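Local coordinates for glutamate--tRNA ligase (Methanothermobacter thermautotrophicus, PDB 3AII), which probably activates glutamate with ATP and transfers it to tRNA, as a non-discriminating archaeal glutamyl-tRNA synthetase of class I, at residues R403-A408 and Q530-G535; V424-H429 and L460-N465; Y447-D452 and S489-V494; A499-V504 and R513-A518; I505-S510 and F548-K553. All coordinates share one frame; numbering follows the deposited sequence. Where two conformers were deposited one is given.

Interaction 1: R403-A408 and Q530-G535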
# COMPACT_ATOMS: atom_id res chain seq x y z
N ARG A 403 16.62 -1.09 22.04
CA ARG A 403 17.14 0.27 22.00
C ARG A 403 18.65 0.33 21.80
O ARG A 403 19.40 -0.37 22.49
CB ARG A 403 16.80 1.01 23.29
CG ARG A 403 15.30 1.22 23.51
CD ARG A 403 15.07 2.09 24.74
NE ARG A 403 15.88 1.67 25.88
CZ ARG A 403 15.92 2.33 27.04
NH1 ARG A 403 15.19 3.43 27.19
NH2 ARG A 403 16.68 1.91 28.04
N TYR A 404 19.09 1.20 20.89
CA TYR A 404 20.52 1.45 20.67
C TYR A 404 20.77 2.94 20.46
O TYR A 404 19.87 3.67 20.04
CB TYR A 404 21.01 0.68 19.44
CG TYR A 404 20.80 -0.82 19.55
CD1 TYR A 404 21.76 -1.62 20.16
CD2 TYR A 404 19.63 -1.41 19.11
CE1 TYR A 404 21.57 -2.99 20.29
CE2 TYR A 404 19.42 -2.77 19.24
CZ TYR A 404 20.40 -3.56 19.82
OH TYR A 404 20.17 -4.91 19.94
N PHE A 405 22.01 3.37 20.71
CA PHE A 405 22.45 4.74 20.40
C PHE A 405 23.09 4.78 19.01
O PHE A 405 24.14 4.15 18.81
CB PHE A 405 23.48 5.24 21.42
CG PHE A 405 22.91 5.55 22.79
CD1 PHE A 405 21.57 5.88 22.95
CD2 PHE A 405 23.74 5.53 23.90
CE1 PHE A 405 21.06 6.18 24.23
CE2 PHE A 405 23.23 5.83 25.17
CZ PHE A 405 21.90 6.16 25.32
N PHE A 406 22.47 5.51 18.09
CA PHE A 406 23.03 5.80 16.77
C PHE A 406 23.25 7.30 16.71
O PHE A 406 22.30 8.06 16.86
CB PHE A 406 22.06 5.35 15.67
CG PHE A 406 22.38 5.91 14.29
CD1 PHE A 406 23.47 5.44 13.57
CD2 PHE A 406 21.57 6.88 13.72
CE1 PHE A 406 23.77 5.95 12.30
CE2 PHE A 406 21.84 7.39 12.44
CZ PHE A 406 22.94 6.92 11.74
N ALA A 407 24.50 7.71 16.52
CA ALA A 407 24.83 9.12 16.41
C ALA A 407 24.98 9.49 14.94
O ALA A 407 25.99 9.15 14.31
CB ALA A 407 26.12 9.42 17.17
N ALA A 408 23.97 10.17 14.40
CA ALA A 408 23.99 10.66 13.02
C ALA A 408 25.00 11.80 12.89
O ALA A 408 25.13 12.61 13.80
CB ALA A 408 22.62 11.16 12.65
N GLN A 530 14.70 0.67 18.10
CA GLN A 530 14.58 2.08 18.41
C GLN A 530 15.99 2.68 18.51
O GLN A 530 16.78 2.33 19.40
CB GLN A 530 13.82 2.30 19.72
CG GLN A 530 13.66 3.77 20.05
CD GLN A 530 12.71 4.04 21.20
OE1 GLN A 530 12.31 3.12 21.92
NE2 GLN A 530 12.35 5.30 21.37
N LEU A 531 16.31 3.56 17.56
CA LEU A 531 17.53 4.34 17.64
C LEU A 531 17.18 5.53 18.52
O LEU A 531 16.45 6.45 18.10
CB LEU A 531 17.93 4.78 16.23
CG LEU A 531 18.15 3.60 15.28
CD1 LEU A 531 18.57 4.08 13.89
CD2 LEU A 531 19.20 2.62 15.84
N GLU A 532 17.66 5.50 19.76
CA GLU A 532 17.14 6.41 20.77
C GLU A 532 17.36 7.87 20.39
O GLU A 532 18.43 8.22 19.90
CB GLU A 532 17.76 6.12 22.12
CG GLU A 532 17.47 4.71 22.61
CD GLU A 532 17.66 4.57 24.09
OE1 GLU A 532 16.89 5.20 24.85
OE2 GLU A 532 18.59 3.85 24.51
N ARG A 533 16.33 8.68 20.61
CA ARG A 533 16.37 10.11 20.29
C ARG A 533 16.54 10.36 18.79
O ARG A 533 16.87 11.48 18.38
CB ARG A 533 17.49 10.81 21.08
CG ARG A 533 17.39 10.66 22.60
CD ARG A 533 18.39 11.57 23.36
NE ARG A 533 18.09 13.00 23.20
CZ ARG A 533 18.78 13.82 22.42
NH1 ARG A 533 18.42 15.10 22.32
NH2 ARG A 533 19.83 13.38 21.75
N PHE A 534 16.32 9.33 17.98
CA PHE A 534 16.42 9.49 16.53
C PHE A 534 15.16 8.94 15.84
O PHE A 534 14.42 9.69 15.20
CB PHE A 534 17.71 8.83 16.02
CG PHE A 534 17.95 9.04 14.54
CD1 PHE A 534 18.46 10.24 14.08
CD2 PHE A 534 17.68 8.03 13.63
CE1 PHE A 534 18.68 10.44 12.72
CE2 PHE A 534 17.89 8.22 12.26
CZ PHE A 534 18.40 9.42 11.81
N GLY A 535 14.89 7.65 16.00
CA GLY A 535 13.66 7.08 15.48
C GLY A 535 13.67 5.56 15.46
O GLY A 535 14.69 4.94 15.73
O HOH W 1 20.00 6.90 18.10
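An edge of the Phe406 ring points at the face of Phe534, a T-shaped pair with centroids 5.3 Å apart and planes at 71°. In both residues CG stands anti to the backbone N, which sends the rings toward each other just past the point where strands 402-408 and 528-531 pair in parallel and close a six-stranded sheet, one of the anticodon-binding beta-barrels of this family. Ala408 CB touches Phe534 CE1 at 4.0 Å, and Leu531 CD2 packs 4.0 Å from Phe406 CB. Outward from this core, nearly straight bonds run from Tyr404 N to Gln530 O (3.0 Å) and from Glu532 N to Tyr404 O (2.9 Å). A water then takes over, accepting from Phe406 N and donating to Glu532 O, while Leu531 O holds both Phe534 N and Gly535 N in a classic beta bulge. At the polar edge the Glu532 carboxylate lies over one face of the Arg403 guanidinium, an attraction of charges without a directed N-H; its oxygens also form salt bridges with Arg426 and Arg438, and Arg403 NH2 binds Pro427 O. An alanine at Glu532 would probably leave these three arginines without their shared counter-charge. Glu532 OE2 also rests 3.4 Å from Phe405 CE1.

Interaction 2: V424-H429 and L460-N465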
# COMPACT_ATOMS: atom_id res chain seq x y z
N VAL A 424 28.95 2.11 31.91
CA VAL A 424 27.56 2.50 31.89
C VAL A 424 26.68 1.30 31.54
O VAL A 424 27.00 0.57 30.61
CB VAL A 424 27.34 3.60 30.83
CG1 VAL A 424 25.88 4.00 30.76
CG2 VAL A 424 28.24 4.81 31.11
N GLU A 425 25.59 1.07 32.28
CA GLU A 425 24.59 0.09 31.85
C GLU A 425 23.26 0.75 31.53
O GLU A 425 22.77 1.60 32.28
CB GLU A 425 24.33 -1.01 32.90
CG GLU A 425 25.48 -1.99 33.10
CD GLU A 425 25.05 -3.36 33.67
OE1 GLU A 425 23.84 -3.60 33.90
OE2 GLU A 425 25.93 -4.21 33.88
N ARG A 426 22.65 0.32 30.43
CA ARG A 426 21.36 0.84 30.02
C ARG A 426 20.53 -0.30 29.42
O ARG A 426 21.01 -1.02 28.54
CB ARG A 426 21.54 1.99 29.03
CG ARG A 426 20.23 2.58 28.51
CD ARG A 426 20.48 3.92 27.79
NE ARG A 426 19.24 4.55 27.35
CZ ARG A 426 18.45 5.30 28.11
NH1 ARG A 426 17.35 5.84 27.61
NH2 ARG A 426 18.76 5.51 29.38
N PRO A 427 19.28 -0.47 29.88
CA PRO A 427 18.48 -1.56 29.33
C PRO A 427 18.30 -1.52 27.82
O PRO A 427 18.10 -0.46 27.20
CB PRO A 427 17.11 -1.36 29.99
CG PRO A 427 17.46 -0.70 31.30
CD PRO A 427 18.58 0.23 30.97
N LEU A 428 18.35 -2.70 27.22
CA LEU A 428 17.91 -2.83 25.84
C LEU A 428 16.42 -2.50 25.69
O LEU A 428 16.00 -1.97 24.67
CB LEU A 428 18.22 -4.23 25.32
CG LEU A 428 19.71 -4.34 24.95
CD1 LEU A 428 20.21 -5.77 25.17
CD2 LEU A 428 19.91 -3.94 23.49
N HIS A 429 15.62 -2.81 26.71
CA HIS A 429 14.24 -2.36 26.73
C HIS A 429 13.73 -2.35 28.17
O HIS A 429 13.75 -3.38 28.82
CB HIS A 429 13.33 -3.25 25.88
CG HIS A 429 12.02 -2.61 25.59
ND1 HIS A 429 11.08 -2.39 26.57
CD2 HIS A 429 11.51 -2.10 24.44
CE1 HIS A 429 10.03 -1.79 26.03
NE2 HIS A 429 10.27 -1.60 24.75
N LEU A 460 25.61 13.09 28.90
CA LEU A 460 25.68 11.90 28.07
C LEU A 460 24.85 10.86 28.81
O LEU A 460 25.16 10.53 29.96
CB LEU A 460 27.12 11.41 27.91
CG LEU A 460 28.29 12.31 27.50
CD1 LEU A 460 29.33 11.50 26.72
CD2 LEU A 460 27.86 13.53 26.70
N ILE A 461 23.80 10.36 28.16
CA ILE A 461 22.78 9.56 28.84
C ILE A 461 23.37 8.45 29.70
O ILE A 461 24.18 7.66 29.23
CB ILE A 461 21.75 9.00 27.85
CG1 ILE A 461 20.91 10.15 27.28
CG2 ILE A 461 20.86 7.92 28.53
CD1 ILE A 461 20.06 9.74 26.09
N ASP A 462 22.96 8.41 30.97
CA ASP A 462 23.43 7.39 31.93
C ASP A 462 24.93 7.42 32.26
O ASP A 462 25.43 6.53 32.95
CB ASP A 462 23.02 5.99 31.46
CG ASP A 462 21.53 5.73 31.64
OD1 ASP A 462 20.89 6.48 32.41
OD2 ASP A 462 21.00 4.79 31.02
N ALA A 463 25.65 8.46 31.82
CA ALA A 463 27.10 8.45 31.91
C ALA A 463 27.69 9.60 32.73
O ALA A 463 27.95 9.44 33.92
CB ALA A 463 27.71 8.41 30.49
N VAL A 464 27.90 10.74 32.09
CA VAL A 464 28.57 11.86 32.76
C VAL A 464 28.00 13.17 32.26
O VAL A 464 27.34 13.22 31.23
CB VAL A 464 30.10 11.89 32.49
CG1 VAL A 464 30.78 10.70 33.14
CG2 VAL A 464 30.37 11.94 30.98
N ASN A 465 28.28 14.25 32.99
CA ASN A 465 27.85 15.58 32.56
C ASN A 465 29.07 16.34 32.05
O ASN A 465 30.13 16.27 32.66
CB ASN A 465 27.22 16.34 33.73
CG ASN A 465 26.19 15.50 34.46
OD1 ASN A 465 25.35 14.86 33.83
ND2 ASN A 465 26.24 15.51 35.79
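With CG anti to the backbone N (chi1 179°) and the chain extended as far as NE, Arg426 carries its guanidinium out from strand 422-427 to segment 460-465. Asp462, its CG beside its own backbone N, turns its carboxylate across the arginine chain at about a right angle. Arg426 NH2 donates to Asp462 OD2 over 2.9 Å in a salt bridge with an N-H...O angle of 159°; the oxygen lies in the guanidinium plane, yet the donor comes from 48° above the carboxylate plane. Ile461 CG2 covers one guanidinium face, 3.3 Å from Arg426 NH2. Two residues earlier on the strand, Val424 forks over the turn: CG1 meets Asp462 O at 3.4 Å, and CG2 packs 3.7 Å from Ala463 CB. The turn joins strands 456-460 and 464-469 through a classic beta bulge, Ala463 and Val464 both facing Leu460. An alanine in place of Arg426 would probably loosen strand 422-427 from this turn, losing the bond to Asp462, the packing on Ile461 and the salt bridge to Glu532. Strand 422-427 pairs with 437-442 in a two-stranded ribbon that runs back toward strand 402-408, while Ile461 is tied to strand 489-495 by backbone bonding to Ile491 and by Trp493 NE1.

Interaction 3: Y447-D452 and S489-V494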
# COMPACT_ATOMS: atom_id res chain seq x y z
N TYR A 447 31.63 9.64 20.29
CA TYR A 447 30.97 10.27 19.16
C TYR A 447 29.65 10.87 19.63
O TYR A 447 28.85 10.18 20.29
CB TYR A 447 30.69 9.25 18.06
CG TYR A 447 31.93 8.76 17.33
CD1 TYR A 447 32.47 7.52 17.61
CD2 TYR A 447 32.51 9.53 16.32
CE1 TYR A 447 33.59 7.05 16.94
CE2 TYR A 447 33.63 9.07 15.64
CZ TYR A 447 34.16 7.83 15.95
OH TYR A 447 35.26 7.36 15.27
N LEU A 448 29.42 12.14 19.33
CA LEU A 448 28.12 12.76 19.59
C LEU A 448 27.43 13.11 18.28
O LEU A 448 28.10 13.45 17.30
CB LEU A 448 28.27 14.06 20.39
CG LEU A 448 28.92 14.00 21.76
CD1 LEU A 448 28.86 15.38 22.43
CD2 LEU A 448 28.23 12.97 22.62
N PRO A 449 26.10 13.03 18.26
CA PRO A 449 25.37 13.44 17.05
C PRO A 449 25.63 14.90 16.77
O PRO A 449 25.44 15.74 17.65
CB PRO A 449 23.90 13.21 17.42
CG PRO A 449 23.87 13.16 18.92
CD PRO A 449 25.20 12.63 19.36
N GLY A 450 26.08 15.21 15.56
CA GLY A 450 26.56 16.56 15.27
C GLY A 450 25.49 17.59 14.95
O GLY A 450 25.76 18.79 15.02
N ASP A 451 24.30 17.14 14.59
CA ASP A 451 23.24 18.04 14.12
C ASP A 451 22.63 18.90 15.23
O ASP A 451 22.09 18.38 16.21
CB ASP A 451 22.15 17.27 13.38
CG ASP A 451 22.65 16.65 12.09
OD1 ASP A 451 23.66 17.15 11.54
OD2 ASP A 451 22.03 15.67 11.61
N ASP A 452 22.71 20.22 15.06
CA ASP A 452 22.17 21.16 16.03
C ASP A 452 22.86 20.98 17.37
O ASP A 452 22.25 21.16 18.42
CB ASP A 452 20.66 20.97 16.19
CG ASP A 452 19.89 21.29 14.92
OD1 ASP A 452 20.49 21.91 14.01
OD2 ASP A 452 18.70 20.94 14.84
N SER A 489 21.37 19.33 28.96
CA SER A 489 20.49 18.66 28.01
C SER A 489 20.95 17.22 27.78
O SER A 489 22.14 16.98 27.65
CB SER A 489 20.48 19.41 26.67
OG SER A 489 19.80 20.64 26.79
N MET A 490 20.01 16.28 27.74
CA MET A 490 20.38 14.88 27.51
C MET A 490 20.84 14.69 26.08
O MET A 490 20.29 15.30 25.15
CB MET A 490 19.20 13.93 27.78
CG MET A 490 18.66 13.97 29.19
SD MET A 490 19.79 13.29 30.42
CE MET A 490 19.84 11.57 29.97
N ILE A 491 21.84 13.84 25.88
CA ILE A 491 22.31 13.55 24.54
C ILE A 491 22.76 12.09 24.46
O ILE A 491 23.38 11.57 25.40
CB ILE A 491 23.44 14.52 24.07
CG1 ILE A 491 23.65 14.41 22.55
CG2 ILE A 491 24.74 14.25 24.81
CD1 ILE A 491 24.52 15.54 21.97
N HIS A 492 22.42 11.43 23.36
CA HIS A 492 22.93 10.07 23.16
C HIS A 492 24.35 10.15 22.65
O HIS A 492 24.82 11.23 22.25
CB HIS A 492 22.01 9.22 22.26
CG HIS A 492 21.76 9.80 20.90
ND1 HIS A 492 21.02 10.94 20.70
CD2 HIS A 492 22.11 9.36 19.67
CE1 HIS A 492 20.94 11.20 19.41
NE2 HIS A 492 21.60 10.25 18.76
N TRP A 493 25.06 9.03 22.69
CA TRP A 493 26.51 9.04 22.50
C TRP A 493 27.01 7.62 22.25
O TRP A 493 26.34 6.64 22.60
CB TRP A 493 27.21 9.65 23.73
CG TRP A 493 26.94 8.86 24.98
CD1 TRP A 493 25.80 8.86 25.74
CD2 TRP A 493 27.82 7.90 25.58
NE1 TRP A 493 25.94 7.98 26.80
CE2 TRP A 493 27.16 7.38 26.71
CE3 TRP A 493 29.11 7.45 25.27
CZ2 TRP A 493 27.75 6.40 27.53
CZ3 TRP A 493 29.69 6.49 26.09
CH2 TRP A 493 29.01 5.98 27.21
N VAL A 494 28.17 7.51 21.62
CA VAL A 494 28.79 6.23 21.33
C VAL A 494 30.27 6.24 21.73
O VAL A 494 31.01 7.13 21.31
CB VAL A 494 28.68 5.89 19.83
CG1 VAL A 494 29.27 4.52 19.55
CG2 VAL A 494 27.21 5.95 19.36
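Pro449 CG sits over one face of the His492 imidazole, 3.8 Å from its centroid in a CH-pi contact displaced toward the ring's rim. The same carbon passes Ile491 CG1 at 3.8 Å, the two side chains lying antiparallel as they pass. Pro449 CD comes within 3.2 Å of His492 O, a buried carbonyl with no polar partner in the model; proline has no N-H to offer it. Leu448 CD2 packs 3.6 Å from Trp493 CB. Beyond the proline, regular pairing appears: Tyr447 N donates to Val494 O at 2.8 Å and 171°, and Val494 N returns the bond to Tyr447 O at 3.1 Å, an antiparallel hydrogen-bonded pair. These strands, 445-449 and 489-495, are neighbours in the second six-stranded sheet, which corresponds to one of the two anticodon-binding beta-barrels known from this synthetase family. The rings are placed by their first torsions. In His492 and Trp493 alike, CG takes the crowded position between backbone N and carbonyl carbon (chi1 57° and 62°), which brings the imidazole to the proline but leads the indole away. Arg533 NH2 holds His492 ND1, and the indole N-H is engaged by Ile461 O. Leu448 is backbone-bonded to Val411, which ties in strand 410-416.

Interaction 4: A499-V504 and R513-A518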
# COMPACT_ATOMS: atom_id res chain seq x y z
N ALA A 499 32.79 1.81 18.37
CA ALA A 499 31.74 2.30 17.49
C ALA A 499 31.74 1.58 16.15
O ALA A 499 32.81 1.25 15.61
CB ALA A 499 31.93 3.80 17.28
N LEU A 500 30.54 1.34 15.62
CA LEU A 500 30.37 0.68 14.34
C LEU A 500 29.78 1.63 13.31
O LEU A 500 28.93 2.45 13.62
CB LEU A 500 29.40 -0.49 14.50
CG LEU A 500 29.81 -1.57 15.50
CD1 LEU A 500 28.66 -2.58 15.67
CD2 LEU A 500 31.05 -2.25 15.00
N GLU A 501 30.21 1.50 12.06
CA GLU A 501 29.63 2.31 11.01
C GLU A 501 28.20 1.87 10.74
O GLU A 501 27.90 0.67 10.71
CB GLU A 501 30.46 2.21 9.72
CG GLU A 501 31.88 2.71 9.86
CD GLU A 501 31.94 4.19 10.17
OE1 GLU A 501 32.68 4.58 11.10
OE2 GLU A 501 31.24 4.97 9.49
N ALA A 502 27.31 2.84 10.56
CA ALA A 502 25.94 2.54 10.18
C ALA A 502 25.36 3.66 9.34
O ALA A 502 25.87 4.78 9.35
CB ALA A 502 25.07 2.33 11.42
N GLU A 503 24.30 3.36 8.62
CA GLU A 503 23.56 4.39 7.93
C GLU A 503 22.09 4.07 7.97
O GLU A 503 21.70 2.92 8.17
CB GLU A 503 24.04 4.55 6.49
CG GLU A 503 23.87 3.33 5.62
CD GLU A 503 24.56 3.49 4.28
OE1 GLU A 503 25.80 3.69 4.28
OE2 GLU A 503 23.88 3.43 3.24
N VAL A 504 21.29 5.12 7.83
CA VAL A 504 19.85 4.99 7.86
C VAL A 504 19.31 5.66 6.61
O VAL A 504 19.65 6.81 6.31
CB VAL A 504 19.26 5.67 9.11
CG1 VAL A 504 17.74 5.51 9.13
CG2 VAL A 504 19.88 5.07 10.37
N ARG A 513 24.37 9.10 7.54
CA ARG A 513 25.51 8.28 7.98
C ARG A 513 25.88 8.59 9.41
O ARG A 513 25.73 9.73 9.86
CB ARG A 513 26.73 8.53 7.09
CG ARG A 513 26.49 8.29 5.62
CD ARG A 513 27.80 7.96 4.92
NE ARG A 513 27.58 7.61 3.52
CZ ARG A 513 28.48 6.99 2.76
NH1 ARG A 513 29.66 6.65 3.27
NH2 ARG A 513 28.19 6.70 1.49
N GLY A 514 26.38 7.59 10.13
CA GLY A 514 26.81 7.82 11.50
C GLY A 514 27.48 6.60 12.09
O GLY A 514 27.99 5.74 11.37
N VAL A 515 27.49 6.53 13.42
CA VAL A 515 28.02 5.39 14.13
C VAL A 515 27.00 4.88 15.13
O VAL A 515 26.16 5.64 15.61
CB VAL A 515 29.36 5.69 14.83
CG1 VAL A 515 30.46 5.95 13.79
CG2 VAL A 515 29.22 6.87 15.79
N ILE A 516 27.09 3.60 15.44
CA ILE A 516 26.14 2.97 16.36
C ILE A 516 26.94 2.18 17.40
O ILE A 516 28.07 1.76 17.15
CB ILE A 516 25.12 2.09 15.57
CG1 ILE A 516 23.95 1.65 16.47
CG2 ILE A 516 25.82 0.90 14.89
CD1 ILE A 516 22.74 1.10 15.68
N GLU A 517 26.36 1.99 18.57
CA GLU A 517 27.06 1.27 19.62
C GLU A 517 27.31 -0.21 19.27
O GLU A 517 26.59 -0.80 18.47
CB GLU A 517 26.32 1.42 20.95
CG GLU A 517 25.05 0.61 21.02
CD GLU A 517 24.32 0.86 22.32
OE1 GLU A 517 24.51 0.08 23.28
OE2 GLU A 517 23.57 1.85 22.38
N ALA A 518 28.36 -0.77 19.88
CA ALA A 518 28.83 -2.12 19.59
C ALA A 518 27.77 -3.20 19.61
O ALA A 518 27.78 -4.11 18.77
CB ALA A 518 29.97 -2.50 20.56
O HOH W 2 29.21 6.48 9.17
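One face of the Arg513 guanidinium is overlooked by Glu503 OE1, 4.4 Å from Arg513 NE, too long for a salt bridge and well out of the plane, so that opposite charges are merely near each other. The peptide groups between the strands do the bonding. Three of the four N-H donors approach in the plane of the carbonyl they bind, but Ala502 N meets Gly514 O from 41° above its plane. That oxygen accepts a second hydrogen bond, from a water which stands 2.6 Å from Gly514 O and also donates to Glu501 OE2. The ladder is that of a beta-hairpin: Leu500 with Ile516 and Ala502 with Gly514 are hydrogen-bonded pairs, the shortest link being Ile516 N to Leu500 O at 2.8 Å, whereas Glu501 with Val515 is a non-hydrogen-bonded pair whose side chains diverge. The short strand axes lie at 133°, a marked twist away from antiparallel. On one face Ile516 CG2 packs against Ala502 CB at 3.8 Å and Leu500 CB at 3.9 Å; Ile516 CG1, anti to the backbone N, leads the rest of the chain away. At the open end of the hairpin Leu500 CD1 rests 3.6 Å from Ala518 O. Within the barrel, strand 500-505 is flanked by strand 546-552, while strand 511-516 borders 402-408, with Glu517 OE2 reaching Phe405 N and Arg438.

Interaction 5: I505-S510 and F548-K553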
# COMPACT_ATOMS: atom_id res chain seq x y z
N ILE A 505 18.49 4.92 5.86
CA ILE A 505 17.83 5.50 4.69
C ILE A 505 16.52 6.10 5.13
O ILE A 505 15.68 5.41 5.71
CB ILE A 505 17.59 4.46 3.60
CG1 ILE A 505 18.89 3.73 3.27
CG2 ILE A 505 16.97 5.13 2.37
CD1 ILE A 505 20.03 4.66 2.90
N MET A 506 16.35 7.40 4.88
CA MET A 506 15.19 8.13 5.37
C MET A 506 14.03 8.01 4.37
O MET A 506 14.21 7.52 3.26
CB MET A 506 15.54 9.60 5.65
CG MET A 506 16.74 9.81 6.57
SD MET A 506 16.54 9.03 8.19
CE MET A 506 15.31 10.07 8.94
N PRO A 507 12.83 8.44 4.78
CA PRO A 507 11.68 8.19 3.92
C PRO A 507 11.73 8.94 2.58
O PRO A 507 10.98 8.58 1.68
CB PRO A 507 10.49 8.66 4.78
CG PRO A 507 10.98 8.47 6.19
CD PRO A 507 12.42 8.90 6.12
N ASP A 508 12.62 9.92 2.44
CA ASP A 508 12.84 10.57 1.14
C ASP A 508 14.02 9.95 0.39
O ASP A 508 14.51 10.50 -0.60
CB ASP A 508 13.05 12.08 1.31
CG ASP A 508 14.31 12.41 2.07
OD1 ASP A 508 15.01 11.48 2.51
OD2 ASP A 508 14.60 13.62 2.22
N ALA A 509 14.46 8.80 0.88
CA ALA A 509 15.54 8.03 0.27
C ALA A 509 16.93 8.63 0.51
O ALA A 509 17.92 8.10 0.01
CB ALA A 509 15.29 7.83 -1.22
N SER A 510 16.99 9.72 1.26
CA SER A 510 18.28 10.30 1.59
C SER A 510 19.02 9.39 2.56
O SER A 510 18.39 8.63 3.30
CB SER A 510 18.13 11.71 2.19
OG SER A 510 17.44 11.70 3.42
N PHE A 548 19.99 0.65 7.93
CA PHE A 548 18.62 0.63 8.44
C PHE A 548 17.74 1.46 7.52
O PHE A 548 18.22 2.40 6.89
CB PHE A 548 18.55 1.30 9.82
CG PHE A 548 19.32 0.59 10.89
CD1 PHE A 548 20.66 0.87 11.10
CD2 PHE A 548 18.70 -0.35 11.71
CE1 PHE A 548 21.38 0.22 12.10
CE2 PHE A 548 19.40 -1.00 12.71
CZ PHE A 548 20.75 -0.72 12.91
N TYR A 549 16.46 1.11 7.49
CA TYR A 549 15.43 1.94 6.87
C TYR A 549 14.53 2.57 7.94
O TYR A 549 13.96 1.88 8.78
CB TYR A 549 14.61 1.12 5.85
CG TYR A 549 15.26 1.10 4.49
CD1 TYR A 549 14.63 1.68 3.39
CD2 TYR A 549 16.52 0.55 4.32
CE1 TYR A 549 15.25 1.69 2.15
CE2 TYR A 549 17.14 0.56 3.08
CZ TYR A 549 16.50 1.14 2.00
OH TYR A 549 17.12 1.15 0.77
N TYR A 550 14.43 3.90 7.91
CA TYR A 550 13.69 4.67 8.91
C TYR A 550 12.18 4.49 8.83
O TYR A 550 11.58 4.61 7.75
CB TYR A 550 14.04 6.14 8.75
CG TYR A 550 13.66 7.05 9.90
CD1 TYR A 550 14.51 7.19 11.00
CD2 TYR A 550 12.48 7.80 9.89
CE1 TYR A 550 14.19 8.03 12.05
CE2 TYR A 550 12.16 8.66 10.93
CZ TYR A 550 13.03 8.76 12.01
OH TYR A 550 12.73 9.60 13.07
N ALA A 551 11.56 4.22 9.97
CA ALA A 551 10.11 4.16 10.03
C ALA A 551 9.55 5.53 10.41
O ALA A 551 8.95 6.22 9.59
CB ALA A 551 9.64 3.09 11.02
N HIS A 552 9.78 5.93 11.66
CA HIS A 552 9.21 7.17 12.19
C HIS A 552 9.82 7.50 13.55
O HIS A 552 10.51 6.67 14.14
CB HIS A 552 7.69 7.02 12.35
CG HIS A 552 7.28 5.76 13.06
ND1 HIS A 552 7.47 5.58 14.41
CD2 HIS A 552 6.74 4.61 12.59
CE1 HIS A 552 7.05 4.38 14.75
NE2 HIS A 552 6.61 3.76 13.67
N LYS A 553 9.56 8.71 14.03
CA LYS A 553 10.04 9.12 15.35
C LYS A 553 9.48 8.22 16.44
O LYS A 553 8.48 7.52 16.26
CB LYS A 553 9.64 10.57 15.62
CG LYS A 553 10.06 11.55 14.52
CD LYS A 553 9.61 12.97 14.82
CE LYS A 553 10.31 13.53 16.05
NZ LYS A 553 9.89 14.93 16.34
OXT LYS A 553 10.01 8.16 17.55
O HOH W 3 12.71 5.23 5.21
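Ile505 lies over one face of the Tyr549 ring, its CB above the ring centre, 3.8 Å from the centroid in a CH-pi contact. The two side chains run alongside and point the same way; Ile505 CG1 leans to one side of the ring, 3.6 Å from Tyr549 CE2, and CG2 to the other. Met506 treats the next tyrosine in a similar manner. Bent at chi2 and chi3 (-59° and -71°), it curls back so that CE stands 3.6 Å from the Tyr550 centroid, almost on the ring normal, while SD approaches obliquely in a Met-aromatic contact. Pro507 CD adds to the cover near Tyr550 CD2.

Alongside these contacts the backbones pair in parallel. Ile505 N donates to Phe548 O over 2.7 Å, and Tyr550 N returns to Ile505 O over 2.9 Å in an essentially straight line (178°). A water also donates to Ile505 O, bridging it to Tyr550 O. This ties the connection of hairpin 500-505/511-516 to the final strand of the chain, 546-552. The connection bends through a type I turn from Met506 to Ala509, and an Asx turn overlaps its end: Asp508 OD1 accepts Ser510 N from above its plane and Ser510 OG, 2.6 Å away, on its syn lone pair.

Tyr550 OH is bonded to Phe534 O, so the ring is held at its hydroxyl end while its face meets the weakly polar methyl of Met506. The side-chain contact thus probably rests on dispersion and CH-pi attraction, with direction supplied by the backbone bonds.

Interactions 1, 4 and 5 share one six-stranded sheet, with centres 10 to 15 Å apart: interaction 1 joins its first and last strands, interaction 4 its hairpin 500-505/511-516, and interaction 5 the strand beside that hairpin. Interaction 3 belongs to the second sheet, and interaction 2 joins a two-stranded ribbon to a turn of that sheet. Along the chain, interactions 2 and 3 interlock and both fall between the halves of interaction 1, so the second barrel is an insertion within the first. Interactions 2 and 5 stand farthest apart, about 25 Å between centres, whereas interaction 1 touches all the others, consistent with two anticodon-binding barrels packed side by side.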